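Local coordinates for protein diacylglycerol O-acyltransferase (Marinobacter hydrocarbonoclasticus, PDB 6CHJ) that probably transfers the acyl group of an acyl-CoA to a diacylglycerol or a long-chain alcohol, making triacylglycerols and wax esters, at residues B[240-254]-B[436-450]. Numbering follows the deposited sequence.
Sequences RFAAQSWCLKRIRAV and QRMLDYLEQGLAELE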
loop_
_atom_site.group_PDB
_atom_site.type_symbol
_atom_site.label_atom_id
_atom_site.label_comp_id
_atom_site.label_asym_id
_atom_site.label_seq_id
_atom_site.Cartn_x
_atom_site.Cartn_y
_atom_site.Cartn_z
ATOM N N ARG B 240 2.537 7.778 -10.245
ATOM C CA ARG B 240 2.572 7.313 -11.616
ATOM C C ARG B 240 4.029 7.090 -11.972
ATOM O O ARG B 240 4.853 8.005 -11.817
ATOM C CB ARG B 240 1.922 8.312 -12.582
ATOM C CG ARG B 240 0.943 7.643 -13.539
ATOM C CD ARG B 240 0.619 8.507 -14.748
ATOM N NE ARG B 240 -0.355 7.871 -15.630
ATOM C CZ ARG B 240 -0.093 6.816 -16.401
ATOM N NH1 ARG B 240 1.123 6.267 -16.399
ATOM N NH2 ARG B 240 -1.044 6.303 -17.175
ATOM N N PHE B 241 4.343 5.869 -12.408
ATOM C CA PHE B 241 5.691 5.471 -12.772
ATOM C C PHE B 241 5.789 5.263 -14.278
ATOM O O PHE B 241 4.921 4.638 -14.891
ATOM C CB PHE B 241 6.102 4.189 -12.060
ATOM C CG PHE B 241 7.507 3.758 -12.361
ATOM C CD1 PHE B 241 8.570 4.633 -12.172
ATOM C CD2 PHE B 241 7.769 2.483 -12.819
ATOM C CE1 PHE B 241 9.870 4.235 -12.436
ATOM C CE2 PHE B 241 9.070 2.084 -13.089
ATOM C CZ PHE B 241 10.115 2.953 -12.896
ATOM N N ALA B 242 6.852 5.800 -14.869
ATOM C CA ALA B 242 7.094 5.707 -16.307
ATOM C C ALA B 242 8.575 5.448 -16.499
ATOM O O ALA B 242 9.413 6.229 -16.030
ATOM C CB ALA B 242 6.669 6.983 -17.044
ATOM N N ALA B 243 8.892 4.345 -17.158
ATOM C CA ALA B 243 10.268 3.946 -17.383
ATOM C C ALA B 243 10.417 3.529 -18.836
ATOM O O ALA B 243 9.441 3.136 -19.487
ATOM C CB ALA B 243 10.697 2.801 -16.446
ATOM N N GLN B 244 11.649 3.637 -19.342
ATOM C CA GLN B 244 11.970 3.312 -20.730
ATOM C C GLN B 244 13.483 3.331 -20.914
ATOM O O GLN B 244 14.210 3.982 -20.156
ATOM C CB GLN B 244 11.301 4.281 -21.716
ATOM C CG GLN B 244 11.527 3.996 -23.218
ATOM C CD GLN B 244 11.383 2.518 -23.604
ATOM O OE1 GLN B 244 12.251 1.678 -23.309
ATOM N NE2 GLN B 244 10.276 2.200 -24.276
ATOM N N SER B 245 13.936 2.594 -21.923
ATOM C CA SER B 245 15.335 2.463 -22.293
ATOM C C SER B 245 15.579 3.155 -23.625
ATOM O O SER B 245 14.710 3.163 -24.504
ATOM C CB SER B 245 15.740 0.987 -22.414
ATOM O OG SER B 245 15.851 0.351 -21.148
ATOM N N TRP B 246 16.774 3.727 -23.772
ATOM C CA TRP B 246 17.223 4.315 -25.029
ATOM C C TRP B 246 18.629 3.819 -25.339
ATOM O O TRP B 246 19.473 3.735 -24.439
ATOM C CB TRP B 246 17.213 5.855 -24.978
ATOM C CG TRP B 246 15.853 6.487 -25.182
ATOM C CD1 TRP B 246 15.342 6.942 -26.339
ATOM C CD2 TRP B 246 14.856 6.741 -24.178
ATOM N NE1 TRP B 246 14.093 7.483 -26.134
ATOM C CE2 TRP B 246 13.765 7.352 -24.817
ATOM C CE3 TRP B 246 14.786 6.505 -22.805
ATOM C CZ2 TRP B 246 12.602 7.720 -24.139
ATOM C CZ3 TRP B 246 13.629 6.872 -22.125
ATOM C CH2 TRP B 246 12.552 7.469 -22.794
ATOM N N CYS B 247 18.890 3.514 -26.613
ATOM C CA CYS B 247 20.172 2.913 -26.963
ATOM C C CYS B 247 21.301 3.923 -26.829
ATOM O O CYS B 247 21.205 5.050 -27.320
ATOM C CB CYS B 247 20.165 2.355 -28.383
ATOM S SG CYS B 247 21.847 1.831 -28.846
ATOM N N LEU B 248 22.391 3.494 -26.195
ATOM C CA LEU B 248 23.520 4.381 -25.921
ATOM C C LEU B 248 24.156 4.921 -27.208
ATOM O O LEU B 248 24.331 6.139 -27.354
ATOM C CB LEU B 248 24.555 3.635 -25.081
ATOM C CG LEU B 248 25.504 4.405 -24.179
ATOM C CD1 LEU B 248 24.848 5.678 -23.661
ATOM C CD2 LEU B 248 25.959 3.502 -23.036
ATOM N N LYS B 249 24.522 4.042 -28.154
ATOM C CA LYS B 249 25.252 4.539 -29.326
ATOM C C LYS B 249 24.386 5.451 -30.174
ATOM O O LYS B 249 24.904 6.368 -30.828
ATOM C CB LYS B 249 25.824 3.390 -30.178
ATOM C CG LYS B 249 26.314 3.852 -31.589
ATOM C CD LYS B 249 27.413 4.971 -31.540
ATOM C CE LYS B 249 27.468 5.793 -32.854
ATOM N NZ LYS B 249 28.297 7.040 -32.768
ATOM N N ARG B 250 23.071 5.253 -30.148
ATOM C CA ARG B 250 22.197 6.273 -30.713
ATOM C C ARG B 250 22.475 7.630 -30.077
ATOM O O ARG B 250 22.563 8.650 -30.770
ATOM C CB ARG B 250 20.733 5.873 -30.525
ATOM C CG ARG B 250 19.758 6.938 -30.921
ATOM C CD ARG B 250 18.299 6.436 -30.922
ATOM N NE ARG B 250 17.426 7.518 -31.379
ATOM C CZ ARG B 250 16.167 7.704 -31.005
ATOM N NH1 ARG B 250 15.592 6.872 -30.143
ATOM N NH2 ARG B 250 15.484 8.733 -31.504
ATOM N N ILE B 251 22.676 7.652 -28.759
ATOM C CA ILE B 251 22.912 8.905 -28.048
ATOM C C ILE B 251 24.344 9.385 -28.253
ATOM O O ILE B 251 24.605 10.591 -28.328
ATOM C CB ILE B 251 22.572 8.716 -26.552
ATOM C CG1 ILE B 251 21.061 8.731 -26.330
ATOM C CG2 ILE B 251 23.247 9.748 -25.667
ATOM C CD1 ILE B 251 20.678 8.414 -24.875
ATOM N N ARG B 252 25.298 8.461 -28.337
ATOM C CA ARG B 252 26.671 8.859 -28.634
ATOM C C ARG B 252 26.775 9.511 -30.014
ATOM O O ARG B 252 27.501 10.495 -30.187
ATOM C CB ARG B 252 27.606 7.656 -28.530
ATOM C CG ARG B 252 28.451 7.667 -27.274
ATOM C CD ARG B 252 29.409 6.495 -27.267
ATOM N NE ARG B 252 29.015 5.427 -26.347
ATOM C CZ ARG B 252 28.457 4.282 -26.730
ATOM N NH1 ARG B 252 28.206 4.059 -28.013
ATOM N NH2 ARG B 252 28.144 3.359 -25.831
ATOM N N ALA B 253 26.041 8.988 -31.004
ATOM C CA ALA B 253 26.010 9.630 -32.316
ATOM C C ALA B 253 25.628 11.100 -32.200
ATOM O O ALA B 253 26.200 11.956 -32.885
ATOM C CB ALA B 253 25.037 8.897 -33.238
ATOM N N VAL B 254 24.684 11.420 -31.314
ATOM C CA VAL B 254 24.300 12.813 -31.151
ATOM C C VAL B 254 25.409 13.580 -30.436
ATOM O O VAL B 254 25.625 14.772 -30.703
ATOM C CB VAL B 254 22.941 12.889 -30.430
ATOM C CG1 VAL B 254 22.552 14.350 -30.071
ATOM C CG2 VAL B 254 21.874 12.227 -31.298
ATOM N N GLN B 436 3.023 9.389 -18.279
ATOM C CA GLN B 436 3.649 8.426 -19.183
ATOM C C GLN B 436 3.980 9.068 -20.528
ATOM O O GLN B 436 4.889 8.611 -21.231
ATOM C CB GLN B 436 2.742 7.196 -19.377
ATOM C CG GLN B 436 3.333 5.885 -18.789
ATOM C CD GLN B 436 2.492 4.603 -19.078
ATOM O OE1 GLN B 436 1.474 4.350 -18.418
ATOM N NE2 GLN B 436 2.940 3.790 -20.048
ATOM N N ARG B 437 3.272 10.133 -20.896
ATOM C CA ARG B 437 3.544 10.760 -22.179
ATOM C C ARG B 437 4.940 11.362 -22.229
ATOM O O ARG B 437 5.473 11.577 -23.326
ATOM C CB ARG B 437 2.487 11.817 -22.473
ATOM C CG ARG B 437 1.515 11.390 -23.533
ATOM C CD ARG B 437 0.359 12.340 -23.620
ATOM N NE ARG B 437 -0.865 11.687 -23.173
ATOM C CZ ARG B 437 -2.001 12.321 -22.898
ATOM N NH1 ARG B 437 -2.079 13.645 -23.025
ATOM N NH2 ARG B 437 -3.063 11.621 -22.496
ATOM N N MET B 438 5.560 11.604 -21.068
ATOM C CA MET B 438 6.922 12.125 -21.053
ATOM C C MET B 438 7.930 11.156 -21.657
ATOM O O MET B 438 9.024 11.591 -22.039
ATOM C CB MET B 438 7.336 12.493 -19.627
ATOM C CG MET B 438 6.875 13.884 -19.241
ATOM S SD MET B 438 7.786 14.511 -17.842
ATOM C CE MET B 438 9.346 14.826 -18.633
ATOM N N LEU B 439 7.602 9.865 -21.733
ATOM C CA LEU B 439 8.444 8.913 -22.458
ATOM C C LEU B 439 8.507 9.257 -23.944
ATOM O O LEU B 439 9.580 9.228 -24.555
ATOM C CB LEU B 439 7.914 7.490 -22.269
ATOM C CG LEU B 439 7.926 6.951 -20.843
ATOM C CD1 LEU B 439 7.541 5.468 -20.820
ATOM C CD2 LEU B 439 9.305 7.194 -20.227
ATOM N N ASP B 440 7.361 9.566 -24.547
ATOM C CA ASP B 440 7.369 9.997 -25.937
ATOM C C ASP B 440 8.031 11.356 -26.076
ATOM O O ASP B 440 8.697 11.613 -27.082
ATOM C CB ASP B 440 5.947 10.056 -26.490
ATOM C CG ASP B 440 5.166 8.794 -26.221
ATOM O OD1 ASP B 440 5.611 7.708 -26.659
ATOM O OD2 ASP B 440 4.111 8.890 -25.558
ATOM N N TYR B 441 7.898 12.215 -25.060
ATOM C CA TYR B 441 8.508 13.540 -25.128
ATOM C C TYR B 441 10.023 13.456 -24.997
ATOM O O TYR B 441 10.747 14.230 -25.638
ATOM C CB TYR B 441 7.918 14.455 -24.055
ATOM C CG TYR B 441 6.411 14.641 -24.142
ATOM C CD1 TYR B 441 5.712 14.321 -25.306
ATOM C CD2 TYR B 441 5.690 15.151 -23.058
ATOM C CE1 TYR B 441 4.342 14.497 -25.392
ATOM C CE2 TYR B 441 4.313 15.330 -23.136
ATOM C CZ TYR B 441 3.646 14.992 -24.311
ATOM O OH TYR B 441 2.283 15.153 -24.400
ATOM N N LEU B 442 10.528 12.526 -24.181
ATOM C CA LEU B 442 11.971 12.298 -24.165
ATOM C C LEU B 442 12.441 11.801 -25.523
ATOM O O LEU B 442 13.475 12.249 -26.038
ATOM C CB LEU B 442 12.366 11.289 -23.087
ATOM C CG LEU B 442 12.224 11.618 -21.603
ATOM C CD1 LEU B 442 12.084 10.317 -20.771
ATOM C CD2 LEU B 442 13.376 12.474 -21.102
ATOM N N GLU B 443 11.688 10.873 -26.116
ATOM C CA GLU B 443 12.112 10.265 -27.366
ATOM C C GLU B 443 12.061 11.290 -28.491
ATOM O O GLU B 443 12.960 11.347 -29.334
ATOM C CB GLU B 443 11.244 9.025 -27.654
ATOM C CG GLU B 443 11.279 8.498 -29.094
ATOM C CD GLU B 443 12.670 8.033 -29.544
ATOM O OE1 GLU B 443 13.470 7.587 -28.690
ATOM O OE2 GLU B 443 12.963 8.114 -30.760
ATOM N N GLN B 444 11.051 12.155 -28.468
ATOM C CA GLN B 444 10.957 13.230 -29.437
ATOM C C GLN B 444 12.102 14.238 -29.256
ATOM O O GLN B 444 12.639 14.767 -30.244
ATOM C CB GLN B 444 9.580 13.885 -29.300
ATOM C CG GLN B 444 9.306 15.071 -30.225
ATOM C CD GLN B 444 8.265 16.022 -29.669
ATOM O OE1 GLN B 444 7.707 15.787 -28.589
ATOM N NE2 GLN B 444 8.000 17.108 -30.394
ATOM N N GLY B 445 12.506 14.500 -28.001
ATOM C CA GLY B 445 13.634 15.391 -27.762
ATOM C C GLY B 445 14.924 14.876 -28.376
ATOM O O GLY B 445 15.715 15.647 -28.928
ATOM N N LEU B 446 15.138 13.557 -28.323
ATOM C CA LEU B 446 16.337 12.992 -28.932
ATOM C C LEU B 446 16.229 12.973 -30.464
ATOM O O LEU B 446 17.211 13.235 -31.170
ATOM C CB LEU B 446 16.570 11.596 -28.368
ATOM C CG LEU B 446 17.790 10.808 -28.843
ATOM C CD1 LEU B 446 19.055 11.517 -28.414
ATOM C CD2 LEU B 446 17.750 9.400 -28.279
ATOM N N ALA B 447 15.041 12.676 -30.998
ATOM C CA ALA B 447 14.878 12.643 -32.444
ATOM C C ALA B 447 15.001 14.038 -33.055
ATOM O O ALA B 447 15.469 14.173 -34.190
ATOM C CB ALA B 447 13.537 11.994 -32.796
ATOM N N GLU B 448 14.585 15.080 -32.330
ATOM C CA GLU B 448 14.707 16.445 -32.839
ATOM C C GLU B 448 16.171 16.823 -33.015
ATOM O O GLU B 448 16.554 17.425 -34.026
ATOM C CB GLU B 448 14.025 17.429 -31.890
ATOM C CG GLU B 448 12.542 17.638 -32.132
ATOM C CD GLU B 448 12.047 18.930 -31.516
ATOM O OE1 GLU B 448 12.906 19.732 -31.095
ATOM O OE2 GLU B 448 10.815 19.156 -31.465
ATOM N N LEU B 449 17.003 16.498 -32.020
ATOM C CA LEU B 449 18.446 16.644 -32.179
ATOM C C LEU B 449 18.954 15.809 -33.349
ATOM O O LEU B 449 19.839 16.243 -34.094
ATOM C CB LEU B 449 19.169 16.247 -30.889
ATOM C CG LEU B 449 19.027 17.165 -29.678
ATOM C CD1 LEU B 449 19.727 16.556 -28.434
ATOM C CD2 LEU B 449 19.591 18.522 -30.018
ATOM N N GLU B 450 18.410 14.605 -33.534
ATOM C CA GLU B 450 18.910 13.769 -34.621
ATOM C C GLU B 450 18.555 14.352 -35.990
ATOM O O GLU B 450 19.396 14.378 -36.891
ATOM C CB GLU B 450 18.374 12.360 -34.489
ATOM C CG GLU B 450 19.140 11.462 -33.549
ATOM C CD GLU B 450 18.328 10.220 -33.303
ATOM O OE1 GLU B 450 17.083 10.365 -33.308
ATOM O OE2 GLU B 450 18.904 9.121 -33.154
#
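The guanidinium of Arg250 carries Leu446 CD2 over the centre of one face, 3.5 Å above the plane, while the carboxylates of Glu443 and Glu450 lie at its edge. Glu450 is gripped side-on: Arg250 NE reaches Glu450 OE2 at 2.8 Å and its NH2 takes OE1, both nearly straight. Arg250 holds Glu443 end-on, NH1 to OE1 at 2.7 Å on the syn lone pair and NH2 to OE2. With CG trans to the main-chain nitrogen (chi1 173°), the extended Arg250 chain reaches from helix 248-254 into the hole formed by Glu443, Leu446, Ala447 and Glu450. Four N-H bonds to two carboxylates fix the guanidinium's rotation, and its charge probably offsets the acids' mutual repulsion. The indole of Trp246 bears Gln244 CG on one face and has Leu439 O, Glu443 and Arg250 NH1 at its edge. Trp246 NE1 gives Glu443 OE1 a short but bent, weak hydrogen bond of 2.6 Å, ring and carboxylate being nearly coplanar, 3° apart. Leu442 CD1 lies 3.5 Å from Trp246 CH2, and Phe423 meets the indole edge-to-face. Farther along the strand, Ala242 and Gln244 CB pack on Leu439, and Arg240 NH1 bonds to an in-plane lone pair of Gln436 OE1 at 2.8 Å. Val254 closes the far end, CG1 against Leu449 and CG2 on Glu450 CG. Helix 437-450 thus packs 32° from parallel on strand 240-247, outermost in its mixed sheet, and the salt-bridge network ties it to helix 248-254, an alpha/beta layering consistent with the CoA-dependent acyltransferase fold.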